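Local coordinates for actin-related protein 8 (PDB 4FO0), which binds ATP, shows only low basal ATPase activity without polymerising, and serves in the INO80 chromatin-remodelling complex, a regulator of transcription and DNA replication, at residues Leu61-Leu66 with Gln372-Leu377; Leu55-Trp60 with Thr304-Cys309; Tyr288-Arg293 with Leu355-Ala360. One frame throughout, in Å; residues are numbered along the deposited sequence. Where two conformers were deposited one is given.

Contact 1. Residues Leu61-Leu66 with Gln372-Leu377; sequences LLREGL and QKMTTL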
loop_
_atom_site.group_PDB
_atom_site.type_symbol
_atom_site.label_atom_id
_atom_site.label_comp_id
_atom_site.label_asym_id
_atom_site.label_seq_id
_atom_site.Cartn_x
_atom_site.Cartn_y
_atom_site.Cartn_z
ATOM N N LEU A 61 11.358 5.180 1.015
ATOM C CA LEU A 61 11.198 5.235 2.465
ATOM C C LEU A 61 11.519 6.621 3.024
ATOM O O LEU A 61 11.229 6.910 4.178
ATOM C CB LEU A 61 12.048 4.184 3.185
ATOM C CG LEU A 61 11.860 2.700 2.894
ATOM C CD1 LEU A 61 12.466 1.912 4.041
ATOM C CD2 LEU A 61 10.396 2.315 2.680
ATOM N N LEU A 62 12.134 7.484 2.232
ATOM C CA LEU A 62 12.258 8.868 2.669
ATOM C C LEU A 62 11.161 9.715 2.035
ATOM O O LEU A 62 10.515 9.300 1.065
ATOM C CB LEU A 62 13.629 9.437 2.347
ATOM C CG LEU A 62 14.786 8.941 3.203
ATOM C CD1 LEU A 62 15.953 9.880 3.023
ATOM C CD2 LEU A 62 14.382 8.881 4.661
ATOM N N ARG A 63 10.949 10.900 2.596
ATOM C CA ARG A 63 9.880 11.783 2.150
ATOM C C ARG A 63 10.185 13.156 2.700
ATOM O O ARG A 63 11.019 13.285 3.594
ATOM C CB ARG A 63 8.521 11.288 2.668
ATOM C CG ARG A 63 8.482 11.037 4.180
ATOM C CD ARG A 63 7.132 10.508 4.630
ATOM N NE ARG A 63 6.035 11.402 4.263
ATOM C CZ ARG A 63 4.748 11.101 4.413
ATOM N NH1 ARG A 63 4.398 9.930 4.917
ATOM N NH2 ARG A 63 3.815 11.966 4.057
ATOM N N GLU A 64 9.511 14.176 2.173
ATOM C CA GLU A 64 9.677 15.544 2.666
ATOM C C GLU A 64 9.225 15.712 4.113
ATOM O O GLU A 64 8.249 15.106 4.548
ATOM C CB GLU A 64 8.881 16.525 1.814
ATOM C CG GLU A 64 9.512 16.918 0.503
ATOM C CD GLU A 64 8.540 17.715 -0.358
ATOM O OE1 GLU A 64 8.543 17.533 -1.598
ATOM O OE2 GLU A 64 7.760 18.514 0.213
ATOM N N GLY A 65 9.927 16.566 4.846
ATOM C CA GLY A 65 9.485 16.961 6.168
ATOM C C GLY A 65 10.013 16.126 7.324
ATOM O O GLY A 65 9.640 16.370 8.467
ATOM N N LEU A 66 10.875 15.148 7.047
ATOM C CA LEU A 66 11.416 14.307 8.111
ATOM C C LEU A 66 12.499 15.005 8.928
ATOM O O LEU A 66 12.817 14.570 10.035
ATOM C CB LEU A 66 11.974 13.001 7.555
ATOM C CG LEU A 66 10.953 11.984 7.066
ATOM C CD1 LEU A 66 11.689 10.744 6.616
ATOM C CD2 LEU A 66 9.933 11.661 8.155
ATOM N N GLN A 372 3.563 19.044 6.238
ATOM C CA GLN A 372 2.915 18.431 5.085
ATOM C C GLN A 372 1.442 18.223 5.334
ATOM O O GLN A 372 1.003 18.078 6.479
ATOM C CB GLN A 372 3.559 17.087 4.776
ATOM C CG GLN A 372 5.036 17.104 5.014
ATOM C CD GLN A 372 5.752 17.902 3.960
ATOM O OE1 GLN A 372 5.518 17.708 2.769
ATOM N NE2 GLN A 372 6.619 18.820 4.388
ATOM N N LYS A 373 0.679 18.223 4.251
ATOM C CA LYS A 373 -0.721 17.829 4.307
ATOM C C LYS A 373 -0.739 16.331 4.598
ATOM O O LYS A 373 -0.173 15.542 3.847
ATOM C CB LYS A 373 -1.417 18.147 2.978
ATOM C CG LYS A 373 -2.923 17.917 2.970
ATOM C CD LYS A 373 -3.483 18.149 1.569
ATOM C CE LYS A 373 -4.927 17.699 1.445
ATOM N NZ LYS A 373 -5.781 18.320 2.484
ATOM N N MET A 374 -1.361 15.949 5.703
ATOM C CA MET A 374 -1.319 14.569 6.174
ATOM C C MET A 374 -2.663 13.878 6.060
ATOM O O MET A 374 -2.741 12.661 5.950
ATOM C CB MET A 374 -0.841 14.548 7.619
ATOM C CG MET A 374 0.616 14.910 7.727
ATOM S SD MET A 374 1.581 13.531 7.086
ATOM C CE MET A 374 2.912 14.441 6.318
ATOM N N THR A 375 -3.718 14.680 6.075
ATOM C CA THR A 375 -5.075 14.179 6.026
ATOM C C THR A 375 -5.823 14.865 4.896
ATOM O O THR A 375 -5.606 16.040 4.617
ATOM C CB THR A 375 -5.800 14.435 7.352
ATOM O OG1 THR A 375 -4.953 14.049 8.443
ATOM C CG2 THR A 375 -7.101 13.643 7.410
ATOM N N THR A 376 -6.703 14.120 4.246
ATOM C CA THR A 376 -7.435 14.632 3.110
ATOM C C THR A 376 -8.871 14.191 3.195
ATOM O O THR A 376 -9.150 13.027 3.474
ATOM C CB THR A 376 -6.880 14.065 1.824
ATOM O OG1 THR A 376 -5.462 14.270 1.790
ATOM C CG2 THR A 376 -7.521 14.747 0.649
ATOM N N LEU A 377 -9.781 15.129 2.957
ATOM C CA LEU A 377 -11.204 14.830 2.887
ATOM C C LEU A 377 -11.659 14.988 1.453
ATOM O O LEU A 377 -10.903 15.501 0.619
ATOM C CB LEU A 377 -11.965 15.783 3.775
ATOM C CG LEU A 377 -11.466 15.666 5.204
ATOM C CD1 LEU A 377 -12.008 16.807 6.018
ATOM C CD2 LEU A 377 -11.904 14.331 5.773
#

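Contact 2. Residues Leu55-Trp60 with Thr304-Cys309; sequences LYKDSW and TNKMDC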
loop_
_atom_site.group_PDB
_atom_site.type_symbol
_atom_site.label_atom_id
_atom_site.label_comp_id
_atom_site.label_asym_id
_atom_site.label_seq_id
_atom_site.Cartn_x
_atom_site.Cartn_y
_atom_site.Cartn_z
ATOM N N LEU A 55 22.079 11.296 -11.634
ATOM C CA LEU A 55 21.176 10.178 -11.419
ATOM C C LEU A 55 19.957 10.584 -10.594
ATOM O O LEU A 55 20.077 11.025 -9.458
ATOM C CB LEU A 55 21.928 9.006 -10.789
ATOM C CG LEU A 55 22.875 8.430 -11.848
ATOM C CD1 LEU A 55 23.702 7.272 -11.330
ATOM C CD2 LEU A 55 22.060 8.006 -13.061
ATOM N N TYR A 56 18.777 10.466 -11.188
ATOM C CA TYR A 56 17.551 10.734 -10.455
ATOM C C TYR A 56 17.027 9.455 -9.796
ATOM O O TYR A 56 16.795 8.442 -10.465
ATOM C CB TYR A 56 16.482 11.341 -11.364
ATOM C CG TYR A 56 15.244 11.688 -10.592
ATOM C CD1 TYR A 56 14.218 10.759 -10.427
ATOM C CD2 TYR A 56 15.116 12.929 -9.983
ATOM C CE1 TYR A 56 13.082 11.072 -9.678
ATOM C CE2 TYR A 56 13.991 13.254 -9.247
ATOM C CZ TYR A 56 12.979 12.323 -9.093
ATOM O OH TYR A 56 11.866 12.657 -8.349
ATOM N N LYS A 57 16.869 9.489 -8.478
ATOM C CA LYS A 57 16.222 8.382 -7.782
ATOM C C LYS A 57 14.993 8.920 -7.072
ATOM O O LYS A 57 15.076 9.915 -6.349
ATOM C CB LYS A 57 17.158 7.701 -6.770
ATOM C CG LYS A 57 18.518 7.243 -7.304
ATOM C CD LYS A 57 18.414 6.423 -8.591
ATOM C CE LYS A 57 19.807 6.052 -9.123
ATOM N NZ LYS A 57 20.585 5.233 -8.134
ATOM N N ASP A 58 13.844 8.291 -7.289
ATOM C CA ASP A 58 12.653 8.698 -6.554
ATOM C C ASP A 58 12.807 8.358 -5.076
ATOM O O ASP A 58 13.498 7.412 -4.700
ATOM C CB ASP A 58 11.387 8.035 -7.119
ATOM C CG ASP A 58 10.637 8.932 -8.104
ATOM O OD1 ASP A 58 10.649 10.172 -7.928
ATOM O OD2 ASP A 58 10.027 8.392 -9.052
ATOM N N SER A 59 12.153 9.131 -4.231
ATOM C CA SER A 59 12.118 8.797 -2.822
ATOM C C SER A 59 11.210 7.579 -2.632
ATOM O O SER A 59 10.211 7.421 -3.336
ATOM C CB SER A 59 11.587 9.989 -2.032
ATOM O OG SER A 59 11.945 11.206 -2.673
ATOM N N TRP A 60 11.567 6.717 -1.691
ATOM C CA TRP A 60 10.704 5.618 -1.305
ATOM C C TRP A 60 10.399 5.629 0.205
ATOM O O TRP A 60 9.311 6.039 0.628
ATOM C CB TRP A 60 11.339 4.305 -1.712
ATOM C CG TRP A 60 10.499 3.126 -1.392
ATOM C CD1 TRP A 60 9.234 3.129 -0.873
ATOM C CD2 TRP A 60 10.865 1.754 -1.563
ATOM N NE1 TRP A 60 8.794 1.837 -0.706
ATOM C CE2 TRP A 60 9.775 0.975 -1.119
ATOM C CE3 TRP A 60 12.011 1.106 -2.049
ATOM C CZ2 TRP A 60 9.794 -0.414 -1.149
ATOM C CZ3 TRP A 60 12.029 -0.270 -2.079
ATOM C CH2 TRP A 60 10.927 -1.019 -1.631
ATOM N N THR A 304 18.181 5.781 1.286
ATOM C CA THR A 304 18.186 6.171 -0.119
ATOM C C THR A 304 18.512 5.003 -1.042
ATOM O O THR A 304 18.493 5.140 -2.262
ATOM C CB THR A 304 19.252 7.246 -0.377
ATOM O OG1 THR A 304 20.513 6.792 0.129
ATOM C CG2 THR A 304 18.881 8.536 0.314
ATOM N N ASN A 305 18.828 3.858 -0.457
ATOM C CA ASN A 305 19.301 2.722 -1.217
ATOM C C ASN A 305 18.208 1.631 -1.386
ATOM O O ASN A 305 17.667 1.115 -0.417
ATOM C CB ASN A 305 20.561 2.176 -0.538
ATOM C CG ASN A 305 21.114 0.952 -1.229
ATOM O OD1 ASN A 305 20.616 -0.175 -1.053
ATOM N ND2 ASN A 305 22.148 1.158 -2.027
ATOM N N LYS A 306 17.887 1.291 -2.628
ATOM C CA LYS A 306 16.793 0.365 -2.923
ATOM C C LYS A 306 16.919 -0.987 -2.251
ATOM O O LYS A 306 15.928 -1.530 -1.747
ATOM C CB LYS A 306 16.650 0.157 -4.432
ATOM C CG LYS A 306 15.577 1.001 -5.078
ATOM C CD LYS A 306 16.139 1.916 -6.164
ATOM C CE LYS A 306 16.678 1.127 -7.345
ATOM N NZ LYS A 306 17.972 1.715 -7.801
ATOM N N MET A 307 18.130 -1.542 -2.271
ATOM C CA MET A 307 18.368 -2.867 -1.700
ATOM C C MET A 307 18.131 -2.858 -0.187
ATOM O O MET A 307 17.496 -3.762 0.355
ATOM C CB MET A 307 19.787 -3.369 -2.029
ATOM C CG MET A 307 20.024 -3.731 -3.500
ATOM S SD MET A 307 18.998 -5.121 -4.023
ATOM C CE MET A 307 17.722 -4.255 -4.936
ATOM N N ASP A 308 18.662 -1.832 0.478
ATOM C CA ASP A 308 18.461 -1.613 1.899
ATOM C C ASP A 308 16.982 -1.464 2.224
ATOM O O ASP A 308 16.476 -2.036 3.198
ATOM C CB ASP A 308 19.202 -0.354 2.343
ATOM C CG ASP A 308 20.712 -0.521 2.292
ATOM O OD1 ASP A 308 21.174 -1.674 2.164
ATOM O OD2 ASP A 308 21.438 0.495 2.391
ATOM N N CYS A 309 16.293 -0.686 1.402
ATOM C CA CYS A 309 14.876 -0.474 1.588
ATOM C C CYS A 309 14.082 -1.757 1.505
ATOM O O CYS A 309 13.166 -1.970 2.298
ATOM C CB CYS A 309 14.360 0.556 0.601
ATOM S SG CYS A 309 14.867 2.179 1.113
#

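Contact 3. Residues Tyr288-Arg293 with Leu355-Ala360; sequences YWLMQR and LQAPMA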
loop_
_atom_site.group_PDB
_atom_site.type_symbol
_atom_site.label_atom_id
_atom_site.label_comp_id
_atom_site.label_asym_id
_atom_site.label_seq_id
_atom_site.Cartn_x
_atom_site.Cartn_y
_atom_site.Cartn_z
ATOM N N TYR A 288 13.304 1.002 11.393
ATOM C CA TYR A 288 14.718 1.190 11.174
ATOM C C TYR A 288 15.330 2.116 12.220
ATOM O O TYR A 288 16.360 1.815 12.817
ATOM C CB TYR A 288 14.971 1.744 9.765
ATOM C CG TYR A 288 16.423 2.078 9.511
ATOM C CD1 TYR A 288 17.423 1.122 9.701
ATOM C CD2 TYR A 288 16.797 3.344 9.079
ATOM C CE1 TYR A 288 18.765 1.427 9.476
ATOM C CE2 TYR A 288 18.124 3.654 8.841
ATOM C CZ TYR A 288 19.104 2.694 9.039
ATOM O OH TYR A 288 20.413 3.023 8.797
ATOM N N TRP A 289 14.698 3.259 12.425
ATOM C CA TRP A 289 15.207 4.265 13.368
ATOM C C TRP A 289 15.263 3.712 14.784
ATOM O O TRP A 289 16.237 3.929 15.521
ATOM C CB TRP A 289 14.340 5.518 13.322
ATOM C CG TRP A 289 14.466 6.471 14.493
ATOM C CD1 TRP A 289 15.536 7.269 14.804
ATOM C CD2 TRP A 289 13.468 6.747 15.484
ATOM N NE1 TRP A 289 15.267 8.010 15.933
ATOM C CE2 TRP A 289 14.000 7.704 16.368
ATOM C CE3 TRP A 289 12.171 6.268 15.709
ATOM C CZ2 TRP A 289 13.284 8.192 17.465
ATOM C CZ3 TRP A 289 11.463 6.755 16.797
ATOM C CH2 TRP A 289 12.021 7.708 17.661
ATOM N N LEU A 290 14.234 2.961 15.161
ATOM C CA LEU A 290 14.232 2.332 16.475
ATOM C C LEU A 290 15.375 1.324 16.575
ATOM O O LEU A 290 16.119 1.322 17.559
ATOM C CB LEU A 290 12.884 1.673 16.760
ATOM C CG LEU A 290 11.699 2.639 16.799
ATOM C CD1 LEU A 290 10.341 1.910 16.810
ATOM C CD2 LEU A 290 11.833 3.542 17.991
ATOM N N MET A 291 15.519 0.476 15.556
ATOM C CA MET A 291 16.589 -0.527 15.546
ATOM C C MET A 291 17.990 0.083 15.600
ATOM O O MET A 291 18.888 -0.473 16.214
ATOM C CB MET A 291 16.490 -1.429 14.329
ATOM C CG MET A 291 15.314 -2.376 14.368
ATOM S SD MET A 291 15.346 -3.593 13.014
ATOM C CE MET A 291 15.375 -2.590 11.537
ATOM N N GLN A 292 18.198 1.216 14.953
ATOM C CA GLN A 292 19.495 1.855 15.074
ATOM C C GLN A 292 19.815 2.119 16.537
ATOM O O GLN A 292 20.912 1.811 17.001
ATOM C CB GLN A 292 19.527 3.147 14.294
ATOM C CG GLN A 292 19.790 2.970 12.835
ATOM C CD GLN A 292 19.804 4.303 12.125
ATOM O OE1 GLN A 292 18.767 4.961 11.995
ATOM N NE2 GLN A 292 20.984 4.729 11.686
ATOM N N ARG A 293 18.851 2.677 17.265
ATOM C CA ARG A 293 19.035 2.926 18.688
ATOM C C ARG A 293 19.368 1.644 19.465
ATOM O O ARG A 293 20.051 1.688 20.477
ATOM C CB ARG A 293 17.810 3.631 19.287
ATOM C CG ARG A 293 17.586 5.028 18.744
ATOM C CD ARG A 293 16.094 5.397 18.683
ATOM N NE ARG A 293 15.565 5.914 19.947
ATOM C CZ ARG A 293 14.952 5.178 20.873
ATOM N NH1 ARG A 293 14.509 5.757 21.982
ATOM N NH2 ARG A 293 14.777 3.869 20.700
ATOM N N LEU A 355 7.137 -3.755 18.609
ATOM C CA LEU A 355 5.746 -3.374 18.863
ATOM C C LEU A 355 5.517 -1.868 18.728
ATOM O O LEU A 355 4.494 -1.435 18.243
ATOM C CB LEU A 355 5.306 -3.838 20.247
ATOM C CG LEU A 355 3.931 -3.381 20.744
ATOM C CD1 LEU A 355 2.788 -4.025 19.951
ATOM C CD2 LEU A 355 3.818 -3.740 22.200
ATOM N N GLN A 356 6.492 -1.077 19.151
ATOM C CA GLN A 356 6.415 0.365 19.003
ATOM C C GLN A 356 6.160 0.804 17.563
ATOM O O GLN A 356 5.265 1.609 17.302
ATOM C CB GLN A 356 7.695 1.013 19.519
ATOM C CG GLN A 356 7.904 0.846 21.012
ATOM C CD GLN A 356 9.290 1.277 21.433
ATOM O OE1 GLN A 356 10.287 0.778 20.916
ATOM N NE2 GLN A 356 9.362 2.228 22.344
ATOM N N ALA A 357 6.949 0.277 16.630
ATOM C CA ALA A 357 6.918 0.751 15.253
ATOM C C ALA A 357 5.539 0.625 14.578
ATOM O O ALA A 357 5.043 1.582 13.997
ATOM C CB ALA A 357 7.981 0.046 14.443
ATOM N N PRO A 358 4.930 -0.565 14.638
ATOM C CA PRO A 358 3.601 -0.762 14.041
ATOM C C PRO A 358 2.566 0.135 14.697
ATOM O O PRO A 358 1.624 0.571 14.042
ATOM C CB PRO A 358 3.270 -2.227 14.365
ATOM C CG PRO A 358 4.579 -2.861 14.656
ATOM C CD PRO A 358 5.504 -1.806 15.183
ATOM N N MET A 359 2.734 0.398 15.988
ATOM C CA MET A 359 1.803 1.254 16.712
ATOM C C MET A 359 1.936 2.731 16.371
ATOM O O MET A 359 1.114 3.528 16.800
ATOM C CB MET A 359 1.956 1.080 18.213
ATOM C CG MET A 359 1.414 -0.228 18.717
ATOM S SD MET A 359 1.398 -0.248 20.505
ATOM C CE MET A 359 0.716 1.376 20.837
ATOM N N ALA A 360 2.962 3.109 15.616
ATOM C CA ALA A 360 3.034 4.488 15.163
ATOM C C ALA A 360 1.903 4.769 14.173
ATOM O O ALA A 360 1.566 5.926 13.932
ATOM C CB ALA A 360 4.364 4.801 14.564
#

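Contact 1. Residues Leu61-Leu66 with Gln372-Leu377
Arg63 and Glu64, at the first two positions of a type II beta turn that closes at Leu66, meet Met374 and Gln372 on the approach to strand 375-377. No hydrogen bond crosses between the two segments; they meet through side-chain contacts. Arg63 holds CG between its own N and carbonyl carbon (chi1 52°) and bends again at chi3; this folded path brings its guanidinium to the methionine. There NH2 lies 3.5 Å from Met374 CE, the methyl approaching the flat group obliquely, while NH1 is taken up by a salt bridge to Asp282 and a hydrogen bond to Ala277 O. Those two partners probably fix the guanidinium's rotation and let Met374 pack against it, the methyl end of Met374 coming nearer the turn than its CB does.

Gln372 turns at chi2 (-72°), and its side chain crosses that of Glu64 at about a right angle. Its OE1 is 3.7 Å from Glu64 CB and 3.5 Å from Glu64 OE2; the latter are two acceptors, not a bonded pair, and the carboxylate and amide planes stand perpendicular. NE2 lies 3.9 Å from Gly65 CA but gives its hydrogen bond to Val370 O. With an alanine in place of Gln372, Val370 O is likely to lose that donor and a gap to open beside Glu64 CB and Gly65. Gly65, with phi 92°, fills the third position of the turn, where a side chain would press on the preceding carbonyl.

Backbone bonds tie Gly65 to Val370 and Met374 to Ala277. In this surface contact of the actin fold, the turn, from the loop between strand 38-47 and helix 71-88, meets helix 280-293, which supplies Asp282, and the lead-in to 375-377, an edge strand of the six-stranded sheet.

Contact 2. Residues Leu55-Trp60 with Thr304-Cys309
Beside the ATP site of the actin fold, Trp60 packs on Cys309 in the first turn of helix 306-319. Trp60 is a second-shell residue: its NE1 donates a hydrogen bond to OD2 of Asp255, one of the ATP-binding residues, and so probably helps to position that carboxylate. With CG anti to N (chi1 -178°), the indole lies against the helix, and CE3 comes 3.6 Å from Cys309 CB. The sulfur makes an oblique sulfur-aromatic contact, SG of Cys309 lying 5.1 Å from the centroid of the six-membered ring of Trp60 and 39° off its normal. Trp60 CZ3 also lies near Lys306 O.

The helix start is secured by Asn305, the N-cap, whose OD1 accepts a nearly straight bond from Asp308 N (3.0 Å, 169°). Farther from the indole, two like charges approach, Lys57 NZ and Lys306 NZ being 4.4 Å apart. Lys57 NZ has a weak bond to Pro145 O, and Lys306 NZ a hydrogen bond to a glycerol probably from the crystallisation liquor.

Strand 149-152 runs alongside the loop of residues 55-60, pairing with Tyr56 and Asp58 through Ile151, while Trp60 continues along helix 306-319 to touch Leu310 and Gln313.

Contact 3. Residues Tyr288-Arg293 with Leu355-Ala360
Leu290 projects from helix 280-293 against Gln356 and Ala357 of helix 353-359, a small helix-to-helix packing within the part of the actin fold known as subdomain 4. The tight part rests on one methyl group. Leu290 places CG beside its backbone N and anti to the carbonyl carbon (chi1 -62°), and CD1 runs out to meet the partner helix, 3.8 Å from Ala357 CB and 3.9 Å from Gln356 CB. The same CD1 touches the backbone as well, 3.8 Å from Ala357 N, and the two helices come within 7.6 Å of each other, measured between Leu290 CA and Ala357 CA.

Gln356 lends only its aliphatic root to this contact. Its chain stays extended beyond CG and carries the amide on to helix 71-88, where NE2 is hydrogen-bonded to OD1 of Asp83, so the polar end of a buried residue is satisfied by a third helix. Just after the touching residues, helix 353-359 is kinked: the ring nitrogen of Pro358 makes no bond to the preceding turn.

Away from Leu290 the contact thins quickly. On its loose side the partly exposed side chain of Arg293 comes no nearer than 5.5 Å to residues 355-360. Gln292, on an exposed side of helix 280-293 far from the partner helix, keeps to its own helix, its OE1 sitting off-centre over one face of the Tyr288 ring, 3.4 Å above its plane.

The three contacts all lie within the actin fold, their centres 18 to 20 Å apart. Contacts 1 and 2 share the long loop between strand 38-47 and helix 71-88, and they touch, Leu61 CG lying 3.5 Å from Cys309 SG. Contact 3 stands apart, its nearest atoms about 6 Å from contact 1 and 7 Å from contact 2. Along the chain the order is 55-60, 61-66, 288-293, 304-309, 355-360, 372-377, so contact 1 spans contact 3, whereas contact 2 interlocks with each of the others. One early loop thereby joins helix 306-319 to the lead-in of edge strand 375-377, beside packed helices 280-293 and 353-359.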